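Local atomic coordinates of terminal oxygenase component of carbazole 1,9a-dioxygenase (Nocardioides aromaticivorans, PDB entry 3GCF), a protein that probably catalyses the dioxygenation of carbazole, passing electrons from a Rieske [2Fe-2S] cluster to a mononuclear iron at which oxygen is activated. Residues A[91-96]-A[100-105]; A[74-79]-A[125-130]; A[218-223]-A[370-375]; A[29-34]-A[268-273]. One frame throughout, in Å; residues are numbered along the deposited sequence.

Interaction 1: residues A[91-96]-A[100-105]. With FES (Fe2/s2 (inorganic) cluster), chain Q.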
loop_
_atom_site.group_PDB
_atom_site.type_symbol
_atom_site.label_atom_id
_atom_site.label_comp_id
_atom_site.label_asym_id
_atom_site.label_seq_id
_atom_site.Cartn_x
_atom_site.Cartn_y
_atom_site.Cartn_z
ATOM N N ALA A 91 -7.972 8.645 -38.264
ATOM C CA ALA A 91 -6.854 7.716 -38.267
ATOM C C ALA A 91 -5.562 8.498 -38.477
ATOM O O ALA A 91 -5.465 9.322 -39.386
ATOM C CB ALA A 91 -7.034 6.674 -39.371
ATOM N N GLY A 92 -4.576 8.244 -37.623
ATOM C CA GLY A 92 -3.311 8.944 -37.737
ATOM C C GLY A 92 -3.160 9.981 -36.642
ATOM O O GLY A 92 -2.129 10.644 -36.533
ATOM N N THR A 93 -4.197 10.139 -35.831
ATOM C CA THR A 93 -4.146 11.093 -34.733
ATOM C C THR A 93 -4.752 10.463 -33.494
ATOM O O THR A 93 -5.364 9.395 -33.554
ATOM C CB THR A 93 -4.955 12.384 -35.035
ATOM O OG1 THR A 93 -6.354 12.073 -35.074
ATOM C CG2 THR A 93 -4.538 12.988 -36.372
ATOM N N VAL A 94 -4.556 11.127 -32.364
ATOM C CA VAL A 94 -5.128 10.684 -31.111
ATOM C C VAL A 94 -5.626 11.971 -30.467
ATOM O O VAL A 94 -4.969 13.012 -30.566
ATOM C CB VAL A 94 -4.079 9.973 -30.200
ATOM C CG1 VAL A 94 -2.964 10.930 -29.812
ATOM C CG2 VAL A 94 -4.772 9.417 -28.958
ATOM N N SER A 95 -6.804 11.916 -29.855
ATOM C CA SER A 95 -7.379 13.092 -29.209
ATOM C C SER A 95 -7.523 12.850 -27.715
ATOM O O SER A 95 -8.031 11.811 -27.299
ATOM C CB SER A 95 -8.753 13.419 -29.809
ATOM O OG SER A 95 -8.646 13.917 -31.135
ATOM N N CYS A 96 -7.070 13.808 -26.913
ATOM C CA CYS A 96 -7.165 13.682 -25.466
ATOM C C CYS A 96 -8.633 13.783 -25.069
ATOM O O CYS A 96 -9.369 14.609 -25.600
ATOM C CB CYS A 96 -6.361 14.791 -24.782
ATOM S SG CYS A 96 -6.287 14.667 -22.973
ATOM N N GLY A 100 -9.701 17.802 -25.514
ATOM C CA GLY A 100 -9.611 17.609 -26.953
ATOM C C GLY A 100 -8.301 17.907 -27.671
ATOM O O GLY A 100 -8.284 17.976 -28.900
ATOM N N TRP A 101 -7.203 18.101 -26.949
ATOM C CA TRP A 101 -5.942 18.349 -27.645
ATOM C C TRP A 101 -5.696 17.122 -28.523
ATOM O O TRP A 101 -5.783 15.985 -28.054
ATOM C CB TRP A 101 -4.802 18.549 -26.646
ATOM C CG TRP A 101 -4.792 19.917 -26.015
ATOM C CD1 TRP A 101 -5.878 20.710 -25.747
ATOM C CD2 TRP A 101 -3.647 20.623 -25.516
ATOM N NE1 TRP A 101 -5.479 21.861 -25.110
ATOM C CE2 TRP A 101 -4.116 21.835 -24.955
ATOM C CE3 TRP A 101 -2.271 20.349 -25.485
ATOM C CZ2 TRP A 101 -3.256 22.772 -24.368
ATOM C CZ3 TRP A 101 -1.417 21.281 -24.902
ATOM C CH2 TRP A 101 -1.915 22.479 -24.350
ATOM N N THR A 102 -5.400 17.356 -29.798
ATOM C CA THR A 102 -5.200 16.273 -30.754
ATOM C C THR A 102 -3.791 16.255 -31.327
ATOM O O THR A 102 -3.262 17.281 -31.762
ATOM C CB THR A 102 -6.241 16.395 -31.881
ATOM O OG1 THR A 102 -7.546 16.450 -31.293
ATOM C CG2 THR A 102 -6.176 15.204 -32.827
ATOM N N TYR A 103 -3.186 15.074 -31.337
ATOM C CA TYR A 103 -1.822 14.929 -31.819
ATOM C C TYR A 103 -1.657 14.058 -33.054
ATOM O O TYR A 103 -2.400 13.093 -33.264
ATOM C CB TYR A 103 -0.937 14.357 -30.711
ATOM C CG TYR A 103 -1.015 15.101 -29.397
ATOM C CD1 TYR A 103 -2.099 14.921 -28.536
ATOM C CD2 TYR A 103 -0.009 15.988 -29.017
ATOM C CE1 TYR A 103 -2.178 15.605 -27.327
ATOM C CE2 TYR A 103 -0.081 16.679 -27.807
ATOM C CZ TYR A 103 -1.169 16.480 -26.969
ATOM O OH TYR A 103 -1.237 17.141 -25.769
ATOM N N ASP A 104 -0.657 14.412 -33.856
ATOM C CA ASP A 104 -0.307 13.686 -35.074
ATOM C C ASP A 104 0.580 12.529 -34.616
ATOM O O ASP A 104 1.626 12.750 -34.008
ATOM C CB ASP A 104 0.483 14.611 -36.009
ATOM C CG ASP A 104 0.864 13.945 -37.316
ATOM O OD1 ASP A 104 1.445 12.837 -37.289
ATOM O OD2 ASP A 104 0.590 14.542 -38.380
ATOM N N LEU A 105 0.172 11.300 -34.898
ATOM C CA LEU A 105 0.964 10.153 -34.469
ATOM C C LEU A 105 2.348 10.064 -35.108
ATOM O O LEU A 105 3.271 9.529 -34.504
ATOM C CB LEU A 105 0.198 8.854 -34.726
ATOM C CG LEU A 105 -1.067 8.634 -33.894
ATOM C CD1 LEU A 105 -1.698 7.309 -34.291
ATOM C CD2 LEU A 105 -0.726 8.636 -32.407
HETATM FE FE1 FES Q . -5.334 16.641 -22.441
HETATM FE FE2 FES Q . -6.252 18.981 -21.448
HETATM S S1 FES Q . -6.399 18.288 -23.533
HETATM S S2 FES Q . -5.122 17.299 -20.338
#
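Val94 and Tyr103 form the central hydrogen-bonded pair of an antiparallel hairpin, a compact example of how strand pairing and metal ligation can share a few residues. Tyr103 N reaches Val94 O at 2.8 Å, and Val94 N returns a bond to Tyr103 O. The ladder continues outward with Leu105 N to Gly92 O and, beside the cluster, Cys96 N to Trp101 O.

Polar side chains meet on the face carrying Thr93, Ser95, Thr102 and Asp104. Ser95 OG and Thr102 OG1 are hydrogen-bonded at 2.8 Å. Because OG1 of Thr102 stands beside its own backbone N (chi1 -54°), it also donates to Gly100 O at 2.9 Å, approaching from above the carbonyl plane. Its methyl CG2 meanwhile lies 3.8 Å from Thr93 CB. Replacing Thr102 by a valine would probably leave Ser95 OG without this partner and Gly100 O without its hydroxyl donor.

Apolar contact occupies the other face, where Val94 CG1 rests 4.1 Å from Tyr103 CB and also touches Leu105 CD2.

The cluster is met at the hairpin end. Cys96 SG, swung opposite its backbone N (chi1 -175°), binds FE1 at 2.3 Å, while Trp101 lays one ring face over sulfide S1, its CD1 being 3.3 Å away.

Strand 101-104 is the middle member of a three-stranded sheet, flanked by 93-95 and 110-113. Val94 packs on Leu60 of strand 57-64, Leu105 on Ile71 of strand 67-72, and Trp101 meets Phe360 of the second subunit edge-to-face.

Interaction 2: residues A[74-79]-A[125-130]. With FES (Fe2/s2 (inorganic) cluster), chain Q.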
loop_
_atom_site.group_PDB
_atom_site.type_symbol
_atom_site.label_atom_id
_atom_site.label_comp_id
_atom_site.label_asym_id
_atom_site.label_seq_id
_atom_site.Cartn_x
_atom_site.Cartn_y
_atom_site.Cartn_z
ATOM N N GLY A 74 0.632 10.423 -22.284
ATOM C CA GLY A 74 0.529 11.551 -21.379
ATOM C C GLY A 74 0.323 12.813 -22.195
ATOM O O GLY A 74 1.127 13.138 -23.069
ATOM N N CYS A 75 -0.766 13.520 -21.917
ATOM C CA CYS A 75 -1.088 14.747 -22.631
ATOM C C CYS A 75 -0.138 15.869 -22.214
ATOM O O CYS A 75 0.276 15.952 -21.056
ATOM C CB CYS A 75 -2.537 15.143 -22.327
ATOM S SG CYS A 75 -3.176 16.536 -23.280
ATOM N N ALA A 76 0.203 16.737 -23.159
ATOM C CA ALA A 76 1.099 17.853 -22.875
ATOM C C ALA A 76 0.402 18.946 -22.062
ATOM O O ALA A 76 1.061 19.743 -21.391
ATOM C CB ALA A 76 1.627 18.440 -24.184
ATOM N N HIS A 77 -0.927 18.986 -22.123
ATOM C CA HIS A 77 -1.698 20.004 -21.408
ATOM C C HIS A 77 -1.614 19.846 -19.887
ATOM O O HIS A 77 -0.922 20.612 -19.213
ATOM C CB HIS A 77 -3.162 19.953 -21.854
ATOM C CG HIS A 77 -4.017 21.021 -21.248
ATOM N ND1 HIS A 77 -5.383 20.889 -21.108
ATOM C CD2 HIS A 77 -3.710 22.257 -20.788
ATOM C CE1 HIS A 77 -5.880 21.997 -20.589
ATOM N NE2 HIS A 77 -4.886 22.844 -20.386
ATOM N N ARG A 78 -2.319 18.856 -19.341
ATOM C CA ARG A 78 -2.289 18.636 -17.901
ATOM C C ARG A 78 -1.799 17.235 -17.518
ATOM O O ARG A 78 -2.161 16.699 -16.471
ATOM C CB ARG A 78 -3.665 18.916 -17.291
ATOM C CG ARG A 78 -4.159 20.342 -17.537
ATOM C CD ARG A 78 -5.402 20.648 -16.703
ATOM N NE ARG A 78 -5.098 20.574 -15.277
ATOM C CZ ARG A 78 -5.223 21.586 -14.426
ATOM N NH1 ARG A 78 -5.658 22.769 -14.846
ATOM N NH2 ARG A 78 -4.893 21.418 -13.152
ATOM N N GLY A 79 -0.986 16.650 -18.391
ATOM C CA GLY A 79 -0.386 15.353 -18.133
ATOM C C GLY A 79 -1.212 14.093 -17.987
ATOM O O GLY A 79 -0.661 13.064 -17.601
ATOM N N ILE A 125 3.331 22.939 -29.832
ATOM C CA ILE A 125 3.488 21.918 -28.809
ATOM C C ILE A 125 3.546 20.509 -29.385
ATOM O O ILE A 125 2.985 20.229 -30.448
ATOM C CB ILE A 125 2.314 22.008 -27.795
ATOM C CG1 ILE A 125 2.437 23.307 -26.992
ATOM C CG2 ILE A 125 2.290 20.783 -26.885
ATOM C CD1 ILE A 125 1.380 23.475 -25.928
ATOM N N GLY A 126 4.228 19.621 -28.673
ATOM C CA GLY A 126 4.314 18.249 -29.125
ATOM C C GLY A 126 4.743 17.297 -28.028
ATOM O O GLY A 126 5.327 17.703 -27.022
ATOM N N ILE A 127 4.440 16.021 -28.216
ATOM C CA ILE A 127 4.835 15.013 -27.250
ATOM C C ILE A 127 5.674 13.965 -27.964
ATOM O O ILE A 127 5.745 13.933 -29.191
ATOM C CB ILE A 127 3.616 14.338 -26.574
ATOM C CG1 ILE A 127 2.621 13.857 -27.632
ATOM C CG2 ILE A 127 2.958 15.308 -25.599
ATOM C CD1 ILE A 127 1.412 13.167 -27.039
ATOM N N LYS A 128 6.310 13.107 -27.181
ATOM C CA LYS A 128 7.171 12.067 -27.717
ATOM C C LYS A 128 6.460 10.934 -28.451
ATOM O O LYS A 128 5.415 10.446 -28.016
ATOM C CB LYS A 128 8.001 11.488 -26.564
ATOM C CG LYS A 128 8.721 10.175 -26.855
ATOM C CD LYS A 128 10.000 10.371 -27.656
ATOM C CE LYS A 128 10.795 9.067 -27.724
ATOM N NZ LYS A 128 12.017 9.188 -28.565
ATOM N N VAL A 129 7.026 10.545 -29.590
ATOM C CA VAL A 129 6.531 9.410 -30.360
ATOM C C VAL A 129 7.746 8.486 -30.423
ATOM O O VAL A 129 8.883 8.960 -30.364
ATOM C CB VAL A 129 6.071 9.804 -31.779
ATOM C CG1 VAL A 129 4.744 10.541 -31.699
ATOM C CG2 VAL A 129 7.125 10.658 -32.463
ATOM N N TYR A 130 7.531 7.178 -30.518
ATOM C CA TYR A 130 8.665 6.255 -30.543
ATOM C C TYR A 130 8.809 5.465 -31.832
ATOM O O TYR A 130 7.826 5.149 -32.495
ATOM C CB TYR A 130 8.569 5.247 -29.388
ATOM C CG TYR A 130 8.351 5.852 -28.026
ATOM C CD1 TYR A 130 7.115 6.393 -27.673
ATOM C CD2 TYR A 130 9.381 5.886 -27.086
ATOM C CE1 TYR A 130 6.910 6.956 -26.415
ATOM C CE2 TYR A 130 9.188 6.444 -25.831
ATOM C CZ TYR A 130 7.953 6.976 -25.500
ATOM O OH TYR A 130 7.760 7.531 -24.258
HETATM FE FE1 FES Q . -5.334 16.641 -22.441
HETATM FE FE2 FES Q . -6.252 18.981 -21.448
HETATM S S1 FES Q . -6.399 18.288 -23.533
HETATM S S2 FES Q . -5.122 17.299 -20.338
#
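Ile125 and Ile127 turn the same methyl, CG2, onto Ala76 by different torsions. In Ile125 the CG1 branch stands beside the backbone N (chi1 -68°), which sends CG2 to the position opposite that nitrogen. In Ile127 CG1 sits between the backbone N and the carbonyl carbon (chi1 51°), and CG2 points opposite the carbonyl carbon. The two branches converge on a single small methyl: Ala76 CB is 3.6 Å from Ile125 CG2 and 3.7 Å from Ile127 CG2. The same Ile127 methyl also reaches back to Gly74 O at 3.8 Å, and the contact across the segments is purely van der Waals.

What this small apolar patch backs is a metal-binding loop, whose ligands on either side of Ala76 point elsewhere. Cys75 SG binds FE1 at 2.3 Å and accepts a fairly straight but long bond from His77 N at 3.5 Å (159°). His77 ND1 binds FE2 at 2.1 Å, and one face of its imidazole is covered by Arg78 CG, centred above the ring. The loop is steadied from within the domain by Tyr103 OH, hydrogen-bonded to Ala76 N. It is also gripped by the second subunit, where Asp363 takes a bond from His77 NE2 and Glu182 forms a salt bridge with Arg78.

Cys75 and His77 make up a Cys-X-His pair; with Cys96 and His99 from the other loop they complete the Rieske [2Fe-2S] site, in which two cysteines hold one iron and two histidines the other.

Interaction 3: residues A[218-223]-A[370-375]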
loop_
_atom_site.group_PDB
_atom_site.type_symbol
_atom_site.label_atom_id
_atom_site.label_comp_id
_atom_site.label_asym_id
_atom_site.label_seq_id
_atom_site.Cartn_x
_atom_site.Cartn_y
_atom_site.Cartn_z
ATOM N N MET A 218 31.255 -21.750 -21.441
ATOM C CA MET A 218 30.621 -20.463 -21.727
ATOM C C MET A 218 31.414 -19.635 -22.731
ATOM O O MET A 218 32.634 -19.498 -22.615
ATOM C CB MET A 218 30.472 -19.662 -20.430
ATOM C CG MET A 218 29.723 -20.392 -19.321
ATOM S SD MET A 218 30.130 -19.731 -17.684
ATOM C CE MET A 218 30.196 -21.196 -16.718
ATOM N N GLN A 219 30.721 -19.079 -23.717
ATOM C CA GLN A 219 31.385 -18.257 -24.714
ATOM C C GLN A 219 30.758 -16.872 -24.789
ATOM O O GLN A 219 29.539 -16.730 -24.881
ATOM C CB GLN A 219 31.330 -18.919 -26.092
ATOM C CG GLN A 219 32.320 -18.293 -27.072
ATOM C CD GLN A 219 32.374 -19.011 -28.399
ATOM O OE1 GLN A 219 32.470 -20.237 -28.450
ATOM N NE2 GLN A 219 32.327 -18.249 -29.485
ATOM N N VAL A 220 31.602 -15.850 -24.745
ATOM C CA VAL A 220 31.140 -14.474 -24.815
ATOM C C VAL A 220 31.258 -13.951 -26.244
ATOM O O VAL A 220 32.318 -14.027 -26.856
ATOM C CB VAL A 220 31.965 -13.571 -23.876
ATOM C CG1 VAL A 220 31.454 -12.142 -23.939
ATOM C CG2 VAL A 220 31.882 -14.097 -22.453
ATOM N N TYR A 221 30.151 -13.448 -26.777
ATOM C CA TYR A 221 30.125 -12.890 -28.123
ATOM C C TYR A 221 30.104 -11.385 -27.955
ATOM O O TYR A 221 29.074 -10.804 -27.615
ATOM C CB TYR A 221 28.876 -13.356 -28.869
ATOM C CG TYR A 221 28.949 -14.801 -29.299
ATOM C CD1 TYR A 221 29.716 -15.179 -30.398
ATOM C CD2 TYR A 221 28.300 -15.801 -28.575
ATOM C CE1 TYR A 221 29.843 -16.516 -30.767
ATOM C CE2 TYR A 221 28.421 -17.145 -28.934
ATOM C CZ TYR A 221 29.196 -17.492 -30.031
ATOM O OH TYR A 221 29.329 -18.811 -30.395
ATOM N N ASP A 222 31.251 -10.755 -28.180
ATOM C CA ASP A 222 31.365 -9.315 -28.017
ATOM C C ASP A 222 32.045 -8.656 -29.214
ATOM O O ASP A 222 32.819 -7.713 -29.067
ATOM C CB ASP A 222 32.130 -9.029 -26.724
ATOM C CG ASP A 222 32.239 -7.553 -26.420
ATOM O OD1 ASP A 222 31.351 -6.785 -26.847
ATOM O OD2 ASP A 222 33.212 -7.167 -25.736
ATOM N N GLU A 223 31.746 -9.164 -30.402
ATOM C CA GLU A 223 32.306 -8.629 -31.636
ATOM C C GLU A 223 31.140 -8.135 -32.483
ATOM O O GLU A 223 30.462 -8.929 -33.133
ATOM C CB GLU A 223 33.067 -9.725 -32.387
ATOM C CG GLU A 223 33.867 -9.222 -33.575
ATOM C CD GLU A 223 34.559 -10.343 -34.332
ATOM O OE1 GLU A 223 33.856 -11.168 -34.963
ATOM O OE2 GLU A 223 35.811 -10.399 -34.291
ATOM N N ARG A 370 26.565 -10.159 -16.648
ATOM C CA ARG A 370 26.530 -8.877 -15.949
ATOM C C ARG A 370 27.660 -7.985 -16.432
ATOM O O ARG A 370 27.470 -6.790 -16.652
ATOM C CB ARG A 370 26.675 -9.078 -14.442
ATOM C CG ARG A 370 25.520 -9.807 -13.792
ATOM C CD ARG A 370 25.795 -10.004 -12.316
ATOM N NE ARG A 370 24.662 -10.601 -11.619
ATOM C CZ ARG A 370 24.706 -11.024 -10.360
ATOM N NH1 ARG A 370 25.829 -10.917 -9.667
ATOM N NH2 ARG A 370 23.628 -11.543 -9.792
ATOM N N THR A 371 28.836 -8.585 -16.587
ATOM C CA THR A 371 30.029 -7.881 -17.034
ATOM C C THR A 371 29.847 -7.330 -18.440
ATOM O O THR A 371 30.115 -6.157 -18.697
ATOM C CB THR A 371 31.239 -8.823 -17.022
ATOM O OG1 THR A 371 31.444 -9.299 -15.691
ATOM C CG2 THR A 371 32.494 -8.103 -17.500
ATOM N N LEU A 372 29.385 -8.181 -19.345
ATOM C CA LEU A 372 29.165 -7.771 -20.724
ATOM C C LEU A 372 28.101 -6.676 -20.813
ATOM O O LEU A 372 28.233 -5.737 -21.596
ATOM C CB LEU A 372 28.735 -8.973 -21.561
ATOM C CG LEU A 372 28.429 -8.679 -23.031
ATOM C CD1 LEU A 372 29.725 -8.357 -23.774
ATOM C CD2 LEU A 372 27.737 -9.881 -23.654
ATOM N N ALA A 373 27.052 -6.798 -20.006
ATOM C CA ALA A 373 25.967 -5.821 -20.006
ATOM C C ALA A 373 26.431 -4.482 -19.437
ATOM O O ALA A 373 26.079 -3.423 -19.951
ATOM C CB ALA A 373 24.786 -6.354 -19.204
ATOM N N SER A 374 27.219 -4.536 -18.373
ATOM C CA SER A 374 27.733 -3.328 -17.753
ATOM C C SER A 374 28.633 -2.584 -18.737
ATOM O O SER A 374 28.620 -1.354 -18.791
ATOM C CB SER A 374 28.520 -3.686 -16.492
ATOM O OG SER A 374 29.067 -2.536 -15.874
ATOM N N GLU A 375 29.397 -3.331 -19.528
ATOM C CA GLU A 375 30.308 -2.734 -20.503
ATOM C C GLU A 375 29.670 -2.369 -21.840
ATOM O O GLU A 375 30.123 -1.440 -22.503
ATOM C CB GLU A 375 31.480 -3.678 -20.799
ATOM C CG GLU A 375 32.183 -4.243 -19.583
ATOM C CD GLU A 375 33.250 -5.266 -19.956
ATOM O OE1 GLU A 375 33.000 -6.084 -20.875
ATOM O OE2 GLU A 375 34.331 -5.260 -19.324
#
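Leu372 leans out of its helix onto Asp222 and Val220, and nearly all the close packing runs through its methyl CD1. That methyl lies 3.7 Å from Asp222 CG and 3.9 Å from Asp222 CB, with the carboxylate oxygen OD1 at 3.8 Å. Leu372 CG is opposite its backbone N (chi1 178°), which carries CD1 out to Asp222; the two side chains pass in opposite directions. Here, the leucine meets the carbon skeleton of an acidic residue whose charged end is engaged elsewhere: Asp222 OD2 forms a salt bridge with Arg376 and OD1 another with Lys227.

The rest is looser. Val220, largely exposed, approaches Leu372 CD1 only to 4.2 Å through its CG1, and Leu372 CD2 comes no nearer than 4.3 Å to Tyr221 O. Toward solvent, Glu375 OE1 stays 5.0 Å from Asp222 OD2; this like-charge approach is probably eased by the arginine on Asp222. Tyr221 points the other way, and its ring meets that of Trp269.

The contact thus lays helix 364-376 against strand 218-221, an outermost strand, within this chain, of a seven-stranded antiparallel sheet. Met218 extends the same seam toward Met364 and Lys368. The result is a helix laid against the edge strand of the antiparallel sheet, in a catalytic domain that belongs to the Bet v 1-like (helix-grip) clan, as in other Rieske oxygenases.

Interaction 4: residues A[29-34]-A[268-273]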
loop_
_atom_site.group_PDB
_atom_site.type_symbol
_atom_site.label_atom_id
_atom_site.label_comp_id
_atom_site.label_asym_id
_atom_site.label_seq_id
_atom_site.Cartn_x
_atom_site.Cartn_y
_atom_site.Cartn_z
ATOM N N LEU A 29 16.290 0.410 -13.974
ATOM C CA LEU A 29 15.134 0.557 -14.845
ATOM C C LEU A 29 15.416 0.091 -16.272
ATOM O O LEU A 29 14.671 0.415 -17.197
ATOM C CB LEU A 29 14.681 2.026 -14.819
ATOM C CG LEU A 29 13.212 2.405 -15.033
ATOM C CD1 LEU A 29 12.299 1.499 -14.229
ATOM C CD2 LEU A 29 13.008 3.865 -14.617
ATOM N N GLY A 30 16.500 -0.667 -16.443
ATOM C CA GLY A 30 16.838 -1.207 -17.751
ATOM C C GLY A 30 17.877 -0.470 -18.573
ATOM O O GLY A 30 18.361 0.598 -18.192
ATOM N N PHE A 31 18.234 -1.063 -19.708
ATOM C CA PHE A 31 19.192 -0.465 -20.624
ATOM C C PHE A 31 18.395 0.160 -21.755
ATOM O O PHE A 31 17.683 -0.539 -22.477
ATOM C CB PHE A 31 20.139 -1.523 -21.200
ATOM C CG PHE A 31 21.205 -1.978 -20.241
ATOM C CD1 PHE A 31 22.176 -1.092 -19.786
ATOM C CD2 PHE A 31 21.237 -3.290 -19.789
ATOM C CE1 PHE A 31 23.167 -1.508 -18.890
ATOM C CE2 PHE A 31 22.223 -3.715 -18.894
ATOM C CZ PHE A 31 23.189 -2.819 -18.445
ATOM N N ASP A 32 18.488 1.477 -21.906
ATOM C CA ASP A 32 17.756 2.122 -22.983
ATOM C C ASP A 32 18.676 2.317 -24.189
ATOM O O ASP A 32 19.861 1.955 -24.143
ATOM C CB ASP A 32 17.113 3.435 -22.508
ATOM C CG ASP A 32 18.123 4.463 -22.044
ATOM O OD1 ASP A 32 19.163 4.082 -21.472
ATOM O OD2 ASP A 32 17.856 5.666 -22.237
ATOM N N ASN A 33 18.127 2.884 -25.258
ATOM C CA ASN A 33 18.845 3.048 -26.513
ATOM C C ASN A 33 18.970 1.638 -27.089
ATOM O O ASN A 33 19.985 1.259 -27.668
ATOM C CB ASN A 33 20.215 3.696 -26.306
ATOM C CG ASN A 33 20.119 5.211 -26.144
ATOM O OD1 ASN A 33 19.267 5.857 -26.761
ATOM N ND2 ASN A 33 20.993 5.780 -25.325
ATOM N N HIS A 34 17.899 0.871 -26.897
ATOM C CA HIS A 34 17.776 -0.502 -27.372
ATOM C C HIS A 34 16.313 -0.727 -27.736
ATOM O O HIS A 34 15.425 -0.030 -27.240
ATOM C CB HIS A 34 18.130 -1.508 -26.265
ATOM C CG HIS A 34 19.597 -1.665 -26.015
ATOM N ND1 HIS A 34 20.423 -2.382 -26.855
ATOM C CD2 HIS A 34 20.384 -1.215 -25.008
ATOM C CE1 HIS A 34 21.655 -2.367 -26.375
ATOM N NE2 HIS A 34 21.658 -1.665 -25.255
ATOM N N VAL A 268 21.945 -15.649 -23.520
ATOM C CA VAL A 268 21.291 -14.382 -23.250
ATOM C C VAL A 268 22.023 -13.308 -24.048
ATOM O O VAL A 268 23.252 -13.319 -24.136
ATOM C CB VAL A 268 21.311 -14.049 -21.734
ATOM C CG1 VAL A 268 22.743 -13.908 -21.246
ATOM C CG2 VAL A 268 20.517 -12.778 -21.473
ATOM N N TRP A 269 21.262 -12.389 -24.635
ATOM C CA TRP A 269 21.832 -11.325 -25.447
ATOM C C TRP A 269 21.309 -9.956 -25.027
ATOM O O TRP A 269 20.167 -9.828 -24.573
ATOM C CB TRP A 269 21.502 -11.577 -26.921
ATOM C CG TRP A 269 21.845 -12.974 -27.353
ATOM C CD1 TRP A 269 21.165 -14.115 -27.046
ATOM C CD2 TRP A 269 23.005 -13.386 -28.083
ATOM N NE1 TRP A 269 21.831 -15.214 -27.530
ATOM C CE2 TRP A 269 22.966 -14.794 -28.171
ATOM C CE3 TRP A 269 24.081 -12.699 -28.669
ATOM C CZ2 TRP A 269 23.962 -15.534 -28.821
ATOM C CZ3 TRP A 269 25.071 -13.432 -29.314
ATOM C CH2 TRP A 269 25.003 -14.837 -29.383
ATOM N N LEU A 270 22.146 -8.933 -25.167
ATOM C CA LEU A 270 21.738 -7.579 -24.814
ATOM C C LEU A 270 20.540 -7.218 -25.691
ATOM O O LEU A 270 20.461 -7.644 -26.842
ATOM C CB LEU A 270 22.888 -6.593 -25.047
ATOM C CG LEU A 270 23.974 -6.552 -23.966
ATOM C CD1 LEU A 270 25.167 -5.733 -24.444
ATOM C CD2 LEU A 270 23.392 -5.939 -22.693
ATOM N N PRO A 271 19.598 -6.419 -25.167
ATOM C CA PRO A 271 19.579 -5.821 -23.829
ATOM C C PRO A 271 19.141 -6.756 -22.702
ATOM O O PRO A 271 19.002 -6.324 -21.556
ATOM C CB PRO A 271 18.625 -4.646 -24.003
ATOM C CG PRO A 271 17.604 -5.213 -24.939
ATOM C CD PRO A 271 18.461 -5.930 -25.972
ATOM N N GLY A 272 18.927 -8.031 -23.027
ATOM C CA GLY A 272 18.512 -9.003 -22.027
ATOM C C GLY A 272 17.450 -9.934 -22.583
ATOM O O GLY A 272 16.301 -9.922 -22.134
ATOM N N VAL A 273 17.841 -10.746 -23.562
ATOM C CA VAL A 273 16.925 -11.666 -24.228
ATOM C C VAL A 273 17.478 -13.086 -24.201
ATOM O O VAL A 273 18.602 -13.336 -24.643
ATOM C CB VAL A 273 16.702 -11.224 -25.699
ATOM C CG1 VAL A 273 15.608 -12.069 -26.358
ATOM C CG2 VAL A 273 16.336 -9.743 -25.735
HETATM O O HOH W 1 17.305 -3.869 -20.317
#
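The imidazole of His34 lies with one face against Pro271, whose CB sits 4.0 Å from the centroid of the His34 ring and 21° off its normal, a CH-pi contact. His34 CG stands beside its own backbone N (chi1 -77°), which turns the ring onto the proline. The methylene is displaced toward the rim, nearest to His34 CG at 3.7 Å. Bonds to partners outside the pair, ND1 to Asp154 and NE2 to the backbone N of Arg378, fix the rotation of the ring. With an alanine in place of His34, Pro271 would probably lose its cover, and Asp154 and the Arg378 N-H their mate.

Phe31 is turned differently. It offers an edge to the proline carbonyl, Pro271 O lying near the ring plane, 4.2 Å from Phe31 CD2, and Leu270 CD2 touches it obliquely. A water joins the backbones beside them, donating to Pro271 O at 3.2 Å and accepting from Phe31 N at 3.0 Å. The cis peptide before Pro271 shapes this turn.

Residues 268-273 link neighbouring strands 265-269 and 273-277, with a classic bulge at Gly272 and Val273 opposite Trp269. Strand 31-32 pairs with 379-380, and His34 opens strand 34-40. Helix 364-376 adjoins both segments, its Ala373 packing on Phe31 and Leu270.

Overall arrangement
Interactions 1 and 2 form one unit, their centres 10 Å apart, with the [2Fe-2S] cluster held between their loops. Trp101 CZ3 of the first packs 3.6 Å from His77 N of the second, and both contacts reach the second subunit. Interactions 3 and 4 form the other group, with centres 12 Å apart: Ala373 O lies 3.3 Å from Phe31 CZ, and both involve the seven-stranded sheet. Interactions 1 and 3 are about 42 Å apart between centres. Interactions 3 and 4 lie away from the iron ligands His189, His193 and Asp337. As in related oxygenases, electrons probably cross from each cluster to the mononuclear iron of an adjacent subunit.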